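Local coordinates for Ras-related protein Rab-7L1 (Homo sapiens, PDB 6HH2), which binds GTP and GDP as a Rab-family small GTPase, regulates vesicle trafficking around the endosome and trans-Golgi network, and recruits LRRK2 to the Golgi and stimulates its kinase activity, at residues A[74-85]-A[104-115]. The protein carries 4 engineered substitutions. Sequence-based numbering, arbitrary orientation. Where two conformers were deposited one is given.
Sequences TSMTRLYYRDAS and RWKQDLDSKLTL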
ATOM      1  N   THR A  74      -6.105 -13.805   1.784  1.00 27.85           N
ATOM      2  CA  THR A  74      -7.021 -12.672   1.502  1.00 29.72           C
ATOM      3  C   THR A  74      -7.766 -12.214   2.766  1.00 30.58           C
ATOM      4  O   THR A  74      -8.930 -11.822   2.707  1.00 30.57           O
ATOM      5  CB  THR A  74      -8.049 -12.978   0.390  1.00 29.04           C
ATOM      6  OG1 THR A  74      -7.490 -13.836  -0.637  1.00 35.05           O
ATOM      7  CG2 THR A  74      -8.524 -11.629  -0.241  1.00 28.71           C
ATOM      8  N   SER A  75      -7.117 -12.288   3.940  1.00 28.36           N
ATOM      9  CA  SER A  75      -7.754 -11.883   5.194  1.00 28.29           C
ATOM     10  C   SER A  75      -6.623 -11.548   6.144  1.00 29.81           C
ATOM     11  O   SER A  75      -5.794 -12.413   6.431  1.00 33.69           O
ATOM     12  CB  SER A  75      -8.577 -13.034   5.791  1.00 35.13           C
ATOM     13  OG  SER A  75      -9.182 -12.568   6.988  1.00 40.08           O
ATOM     14  N   MET A  76      -6.583 -10.309   6.628  1.00 24.92           N
ATOM     15  CA  MET A  76      -5.462  -9.846   7.422  1.00 23.57           C
ATOM     16  C   MET A  76      -5.591 -10.297   8.869  1.00 22.20           C
ATOM     17  O   MET A  76      -6.687 -10.358   9.430  1.00 23.93           O
ATOM     18  CB  MET A  76      -5.444  -8.324   7.415  1.00 22.28           C
ATOM     19  CG  MET A  76      -5.198  -7.774   6.018  1.00 22.12           C
ATOM     20  SD  MET A  76      -5.171  -5.997   6.008  1.00 23.23           S
ATOM     21  CE  MET A  76      -6.787  -5.541   6.506  1.00 23.31           C
ATOM     22  N   THR A  77      -4.449 -10.607   9.487  1.00 22.75           N
ATOM     23  CA  THR A  77      -4.440 -10.924  10.902  1.00 23.88           C
ATOM     24  C   THR A  77      -4.236  -9.674  11.751  1.00 20.84           C
ATOM     25  O   THR A  77      -3.696  -8.654  11.286  1.00 20.87           O
ATOM     26  CB  THR A  77      -3.302 -11.896  11.242  1.00 25.62           C
ATOM     27  OG1 THR A  77      -2.044 -11.325  10.836  1.00 25.92           O
ATOM     28  CG2 THR A  77      -3.531 -13.295  10.545  1.00 30.29           C
ATOM     29  N   ARG A  78      -4.691  -9.772  12.994  1.00 22.59           N
ATOM     30  CA  ARG A  78      -4.679  -8.607  13.898  1.00 25.09           C
ATOM     31  C   ARG A  78      -3.293  -8.009  14.105  1.00 25.67           C
ATOM     32  O   ARG A  78      -3.145  -6.785  14.065  1.00 25.47           O
ATOM     33  CB  ARG A  78      -5.335  -8.935  15.218  1.00 26.13           C
ATOM     34  CG  ARG A  78      -5.393  -7.737  16.173  1.00 30.96           C
ATOM     35  CD  ARG A  78      -6.193  -8.089  17.407  1.00 33.57           C
ATOM     36  NE  ARG A  78      -7.547  -8.524  17.061  1.00 40.99           N
ATOM     37  CZ  ARG A  78      -7.944  -9.800  17.071  1.00 51.69           C
ATOM     38  NH1 ARG A  78      -7.093 -10.782  17.433  1.00 46.52           N
ATOM     39  NH2 ARG A  78      -9.206 -10.110  16.735  1.00 56.59           N
ATOM     40  N   LEU A  79      -2.251  -8.811  14.359  1.00 24.31           N
ATOM     41  CA  LEU A  79      -0.924  -8.197  14.523  1.00 23.61           C
ATOM     42  C   LEU A  79      -0.505  -7.442  13.258  1.00 25.53           C
ATOM     43  O   LEU A  79       0.133  -6.378  13.326  1.00 26.70           O
ATOM     44  CB  LEU A  79       0.114  -9.266  14.878  1.00 25.94           C
ATOM     45  CG  LEU A  79      -0.038  -9.848  16.264  1.00 30.68           C
ATOM     46  CD1 LEU A  79       1.101 -10.879  16.518  1.00 34.29           C
ATOM     47  CD2 LEU A  79       0.005  -8.724  17.312  1.00 33.21           C
ATOM     48  N   TYR A  80      -0.871  -7.960  12.081  1.00 23.29           N
ATOM     49  CA  TYR A  80      -0.564  -7.280  10.839  1.00 21.91           C
ATOM     50  C   TYR A  80      -1.325  -5.957  10.710  1.00 21.54           C
ATOM     51  O   TYR A  80      -0.717  -4.913  10.411  1.00 22.23           O
ATOM     52  CB  TYR A  80      -0.885  -8.237   9.674  1.00 21.87           C
ATOM     53  CG  TYR A  80      -0.624  -7.561   8.365  1.00 19.72           C
ATOM     54  CD1 TYR A  80       0.663  -7.447   7.834  1.00 21.59           C
ATOM     55  CD2 TYR A  80      -1.690  -6.990   7.640  1.00 19.78           C
ATOM     56  CE1 TYR A  80       0.895  -6.804   6.634  1.00 20.16           C
ATOM     57  CE2 TYR A  80      -1.481  -6.331   6.455  1.00 19.16           C
ATOM     58  CZ  TYR A  80      -0.184  -6.255   5.941  1.00 18.86           C
ATOM     59  OH  TYR A  80      -0.012  -5.594   4.762  1.00 18.20           O
ATOM     60  N   TYR A  81      -2.672  -5.981  10.842  1.00 20.73           N
ATOM     61  CA  TYR A  81      -3.406  -4.756  10.460  1.00 21.37           C
ATOM     62  C   TYR A  81      -3.481  -3.714  11.572  1.00 23.55           C
ATOM     63  O   TYR A  81      -3.736  -2.544  11.265  1.00 22.77           O
ATOM     64  CB  TYR A  81      -4.840  -5.080   9.931  1.00 21.59           C
ATOM     65  CG  TYR A  81      -5.816  -5.690  10.931  1.00 20.81           C
ATOM     66  CD1 TYR A  81      -6.315  -4.968  12.023  1.00 21.49           C
ATOM     67  CD2 TYR A  81      -6.220  -7.036  10.819  1.00 20.73           C
ATOM     68  CE1 TYR A  81      -7.181  -5.545  12.952  1.00 23.15           C
ATOM     69  CE2 TYR A  81      -7.111  -7.580  11.702  1.00 22.93           C
ATOM     70  CZ  TYR A  81      -7.582  -6.880  12.812  1.00 23.62           C
ATOM     71  OH  TYR A  81      -8.445  -7.430  13.726  1.00 26.00           O
ATOM     72  N   ARG A  82      -3.226  -4.052  12.826  1.00 23.93           N
ATOM     73  CA  ARG A  82      -3.579  -3.162  13.926  1.00 22.18           C
ATOM     74  C   ARG A  82      -2.829  -1.841  13.806  1.00 22.73           C
ATOM     75  O   ARG A  82      -1.663  -1.789  13.413  1.00 23.03           O
ATOM     76  CB  ARG A  82      -3.316  -3.816  15.289  1.00 26.33           C
ATOM     77  CG  ARG A  82      -1.867  -4.177  15.570  1.00 25.70           C
ATOM     78  CD  ARG A  82      -1.769  -4.832  16.981  1.00 28.03           C
ATOM     79  NE  ARG A  82      -0.369  -5.001  17.354  1.00 29.26           N
ATOM     80  CZ  ARG A  82       0.032  -5.439  18.544  1.00 32.90           C
ATOM     81  NH1 ARG A  82      -0.860  -5.723  19.478  1.00 35.49           N
ATOM     82  NH2 ARG A  82       1.340  -5.569  18.777  1.00 38.05           N
ATOM     83  N   ASP A  83      -3.569  -0.756  14.060  1.00 22.48           N
ATOM     84  CA  ASP A  83      -3.012   0.604  14.162  1.00 22.91           C
ATOM     85  C   ASP A  83      -2.518   1.174  12.835  1.00 24.10           C
ATOM     86  O   ASP A  83      -1.760   2.148  12.819  1.00 25.28           O
ATOM     87  CB  ASP A  83      -1.914   0.681  15.228  1.00 27.13           C
ATOM     88  CG  ASP A  83      -2.392   0.208  16.582  1.00 33.22           C
ATOM     89  OD1 ASP A  83      -3.433   0.721  17.044  1.00 37.27           O
ATOM     90  OD2 ASP A  83      -1.769  -0.715  17.180  1.00 35.97           O
ATOM     91  N   ALA A  84      -2.902   0.596  11.711  1.00 20.36           N
ATOM     92  CA  ALA A  84      -2.464   1.117  10.417  1.00 21.13           C
ATOM     93  C   ALA A  84      -3.177   2.429  10.105  1.00 20.03           C
ATOM     94  O   ALA A  84      -4.308   2.668  10.528  1.00 23.00           O
ATOM     95  CB  ALA A  84      -2.772   0.142   9.286  1.00 23.95           C
ATOM     96  N   SER A  85      -2.472   3.287   9.357  1.00 19.18           N
ATOM     97  CA  SER A  85      -2.991   4.573   8.909  1.00 19.12           C
ATOM     98  C   SER A  85      -3.466   4.572   7.468  1.00 23.76           C
ATOM     99  O   SER A  85      -4.174   5.506   7.071  1.00 21.71           O
ATOM    100  CB  SER A  85      -1.904   5.651   9.096  1.00 24.60           C
ATOM    101  OG  SER A  85      -1.792   5.970  10.481  1.00 29.58           O
ATOM    102  N   ARG A 104     -12.136  -8.153  -2.108  1.00 21.98           N
ATOM    103  CA  ARG A 104     -12.120  -8.873  -0.827  1.00 21.81           C
ATOM    104  C   ARG A 104     -11.106  -8.238   0.128  1.00 20.94           C
ATOM    105  O   ARG A 104     -11.384  -8.114   1.340  1.00 22.31           O
ATOM    106  CB  ARG A 104     -11.802 -10.353  -1.047  1.00 26.85           C
ATOM    107  CG  ARG A 104     -12.867 -11.111  -1.806  1.00 34.59           C
ATOM    108  CD  ARG A 104     -12.466 -12.619  -1.891  1.00 45.58           C
ATOM    109  NE  ARG A 104     -13.467 -13.356  -2.642  1.00 60.38           N
ATOM    110  CZ  ARG A 104     -14.257 -14.269  -2.094  1.00 65.22           C
ATOM    111  NH1 ARG A 104     -14.117 -14.559  -0.801  1.00 63.62           N
ATOM    112  NH2 ARG A 104     -15.161 -14.907  -2.834  1.00 68.81           N
ATOM    113  N   TRP A 105      -9.922  -7.848  -0.383  1.00 19.79           N
ATOM    114  CA  TRP A 105      -8.982  -7.160   0.481  1.00 19.68           C
ATOM    115  C   TRP A 105      -9.602  -5.890   1.061  1.00 20.60           C
ATOM    116  O   TRP A 105      -9.432  -5.578   2.240  1.00 21.01           O
ATOM    117  CB  TRP A 105      -7.717  -6.822  -0.297  1.00 20.41           C
ATOM    118  CG  TRP A 105      -6.816  -8.020  -0.600  1.00 19.71           C
ATOM    119  CD1 TRP A 105      -6.549  -8.560  -1.818  1.00 22.76           C
ATOM    120  CD2 TRP A 105      -6.037  -8.745   0.358  1.00 23.85           C
ATOM    121  NE1 TRP A 105      -5.619  -9.606  -1.683  1.00 20.61           N
ATOM    122  CE2 TRP A 105      -5.285  -9.705  -0.359  1.00 22.44           C
ATOM    123  CE3 TRP A 105      -5.863  -8.614   1.730  1.00 22.30           C
ATOM    124  CZ2 TRP A 105      -4.428 -10.613   0.267  1.00 23.38           C
ATOM    125  CZ3 TRP A 105      -5.000  -9.549   2.396  1.00 24.18           C
ATOM    126  CH2 TRP A 105      -4.256 -10.486   1.622  1.00 24.30           C
ATOM    127  N   LYS A 106     -10.305  -5.104   0.218  1.00 19.21           N
ATOM    128  CA  LYS A 106     -10.858  -3.848   0.726  1.00 21.37           C
ATOM    129  C   LYS A 106     -11.968  -4.079   1.739  1.00 21.86           C
ATOM    130  O   LYS A 106     -12.026  -3.389   2.779  1.00 20.94           O
ATOM    131  CB  LYS A 106     -11.402  -3.043  -0.471  1.00 20.62           C
ATOM    132  CG  LYS A 106     -12.104  -1.698  -0.147  1.00 21.60           C
ATOM    133  CD  LYS A 106     -11.170  -0.766   0.600  1.00 20.27           C
ATOM    134  CE  LYS A 106     -11.629   0.722   0.460  1.00 22.64           C
ATOM    135  NZ  LYS A 106     -13.007   0.843   0.974  1.00 26.35           N
ATOM    136  N   GLN A 107     -12.855  -5.050   1.470  1.00 21.46           N
ATOM    137  CA  GLN A 107     -13.895  -5.401   2.438  1.00 23.14           C
ATOM    138  C   GLN A 107     -13.288  -5.893   3.757  1.00 23.18           C
ATOM    139  O   GLN A 107     -13.778  -5.546   4.838  1.00 23.39           O
ATOM    140  CB  GLN A 107     -14.814  -6.466   1.826  1.00 25.05           C
ATOM    141  CG  GLN A 107     -15.716  -5.870   0.690  1.00 28.83           C
ATOM    142  CD  GLN A 107     -16.413  -6.947  -0.127  1.00 40.80           C
ATOM    143  OE1 GLN A 107     -16.032  -8.121  -0.091  1.00 46.54           O
ATOM    144  NE2 GLN A 107     -17.462  -6.549  -0.860  1.00 42.47           N
ATOM    145  N   ASP A 108     -12.199  -6.646   3.675  1.00 21.50           N
ATOM    146  CA  ASP A 108     -11.530  -7.105   4.902  1.00 24.45           C
ATOM    147  C   ASP A 108     -10.976  -5.914   5.684  1.00 23.07           C
ATOM    148  O   ASP A 108     -11.203  -5.793   6.890  1.00 24.14           O
ATOM    149  CB  ASP A 108     -10.432  -8.109   4.543  1.00 22.98           C
ATOM    150  CG  ASP A 108      -9.777  -8.745   5.800  1.00 23.76           C
ATOM    151  OD1 ASP A 108     -10.485  -9.466   6.512  1.00 27.59           O
ATOM    152  OD2 ASP A 108      -8.561  -8.481   5.983  1.00 26.75           O
ATOM    153  N   LEU A 109     -10.306  -4.988   4.991  1.00 21.51           N
ATOM    154  CA  LEU A 109      -9.756  -3.796   5.651  1.00 21.28           C
ATOM    155  C   LEU A 109     -10.850  -3.036   6.392  1.00 24.77           C
ATOM    156  O   LEU A 109     -10.717  -2.701   7.580  1.00 25.88           O
ATOM    157  CB  LEU A 109      -9.138  -2.901   4.566  1.00 21.68           C
ATOM    158  CG  LEU A 109      -8.651  -1.549   5.088  1.00 24.38           C
ATOM    159  CD1 LEU A 109      -7.366  -1.680   5.908  1.00 26.56           C
ATOM    160  CD2 LEU A 109      -8.352  -0.563   3.896  1.00 26.14           C
ATOM    161  N   ASP A 110     -11.963  -2.776   5.717  1.00 22.54           N
ATOM    162  CA  ASP A 110     -13.001  -1.984   6.356  1.00 25.57           C
ATOM    163  C   ASP A 110     -13.735  -2.729   7.455  1.00 25.84           C
ATOM    164  O   ASP A 110     -14.304  -2.081   8.340  1.00 30.46           O
ATOM    165  CB  ASP A 110     -13.965  -1.460   5.315  1.00 26.77           C
ATOM    166  CG  ASP A 110     -13.267  -0.522   4.327  1.00 29.42           C
ATOM    167  OD1 ASP A 110     -12.218   0.106   4.688  1.00 30.48           O
ATOM    168  OD2 ASP A 110     -13.751  -0.500   3.190  1.00 31.45           O
ATOM    169  N   SER A 111     -13.716  -4.068   7.431  1.00 24.93           N
ATOM    170  CA  SER A 111     -14.310  -4.842   8.518  1.00 27.68           C
ATOM    171  C   SER A 111     -13.446  -4.859   9.768  1.00 26.56           C
ATOM    172  O   SER A 111     -13.985  -5.129  10.856  1.00 30.72           O
ATOM    173  CB  SER A 111     -14.576  -6.281   8.072  1.00 30.25           C
ATOM    174  OG  SER A 111     -13.393  -7.091   8.028  1.00 31.52           O
ATOM    175  N   LYS A 112     -12.138  -4.572   9.636  1.00 28.00           N
ATOM    176  CA  LYS A 112     -11.169  -4.778  10.708  0.50 29.43           C
ATOM    177  C   LYS A 112     -10.639  -3.500  11.338  1.00 31.60           C
ATOM    178  O   LYS A 112     -10.209  -3.540  12.498  1.00 35.61           O
ATOM    179  CB  LYS A 112      -9.958  -5.598  10.214  0.50 26.35           C
ATOM    180  CG  LYS A 112     -10.306  -7.032   9.675  0.50 25.33           C
ATOM    181  CD  LYS A 112     -10.785  -7.949  10.792  0.50 22.68           C
ATOM    182  CE  LYS A 112     -10.871  -9.412  10.323  0.50 25.78           C
ATOM    183  NZ  LYS A 112     -11.908  -9.689   9.280  0.50 26.59           N
ATOM    184  N   LEU A 113     -10.651  -2.394  10.622  1.00 26.86           N
ATOM    185  CA  LEU A 113      -9.840  -1.256  11.020  1.00 30.14           C
ATOM    186  C   LEU A 113     -10.517   0.047  10.613  1.00 29.52           C
ATOM    187  O   LEU A 113     -11.029   0.173   9.498  1.00 29.76           O
ATOM    188  CB  LEU A 113      -8.478  -1.368  10.319  1.00 32.82           C
ATOM    189  CG  LEU A 113      -7.365  -0.356  10.550  1.00 34.99           C
ATOM    190  CD1 LEU A 113      -6.865  -0.437  11.981  1.00 40.01           C
ATOM    191  CD2 LEU A 113      -6.232  -0.535   9.511  1.00 34.82           C
ATOM    192  N   THR A 114     -10.513   0.993  11.542  1.00 29.50           N
ATOM    193  CA  THR A 114     -10.797   2.387  11.236  1.00 27.91           C
ATOM    194  C   THR A 114      -9.660   3.260  11.757  1.00 32.29           C
ATOM    195  O   THR A 114      -8.770   2.809  12.474  1.00 34.82           O
ATOM    196  CB  THR A 114     -12.129   2.858  11.859  1.00 33.48           C
ATOM    197  OG1 THR A 114     -12.013   2.834  13.277  1.00 36.88           O
ATOM    198  CG2 THR A 114     -13.291   1.970  11.414  1.00 34.64           C
ATOM    199  N   LEU A 115      -9.674   4.532  11.362  1.00 26.48           N
ATOM    200  CA  LEU A 115      -8.849   5.510  12.033  1.00 31.05           C
ATOM    201  C   LEU A 115      -9.350   5.726  13.463  1.00 33.37           C
ATOM    202  O   LEU A 115     -10.469   5.344  13.804  1.00 34.61           O
ATOM    203  CB  LEU A 115      -8.930   6.821  11.272  1.00 29.29           C
ATOM    204  CG  LEU A 115      -8.323   6.680   9.853  1.00 30.61           C
ATOM    205  CD1 LEU A 115      -8.570   7.968   9.098  1.00 31.74           C
ATOM    206  CD2 LEU A 115      -6.852   6.279   9.862  1.00 31.51           C
TER
HETATM  207  O   HOH W   1     -10.725  -5.867  14.149  1.00 38.19           O
HETATM  208  O   HOH W   2      -5.945   3.087  12.547  1.00 37.42           O
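The carboxylate of D108 reaches from helix 96-112 to the backbone of 74-85, where its OD2 accepts the amide of M76 at 2.8 Å (N to OD2) in a nearly straight bond, N-H...O 173°. The amide comes in from above the carboxylate plane. CG of D108 stands trans to the backbone N (chi1 -174°), which swings the acid across to the other segment. Aspartate suits the place as a short acceptor for that amide; its second oxygen, OD1, forms a salt bridge with K112 NZ (3.1 Å) in one of two K112 conformers, and takes a weak bond from S75 OG. Donors on both oxygens restrain the carboxylate's rotation and probably stabilise its charge.

On one flank of this bond T74 lies over one face of the W105 indole, its CA 3.6 Å from the centroid of the six-membered ring in a CH-pi contact, with CG2 on the same face; the broad flat indole accommodates both, and W105 NE1 is hydrogen-bonded to OD1 of D18. M76 lays CG at the ring edge, then bends at chi3 (-63°) to bring CE within 3.5 Å of L109 CA, a turn that an unbranched thioether makes easily.

On the other flank, K112 spreads its aliphatic stem over the Y81 ring, CB 3.7 Å above the centre, while R78 CA lies against the opposite face, offset toward the rim. Tyrosine offers an apolar face to that stem and a hydroxyl that a water bridges to K112 O. Further along, L113 CD2 packs at 3.5 Å on CB of A84, the last residue of the type II turn 81-84, whose small side chain permits this closeness. In this Ras-like G domain, the contact seats the C-terminal part of switch II, with the turn leading into strand 86-92, against the helix that follows that strand.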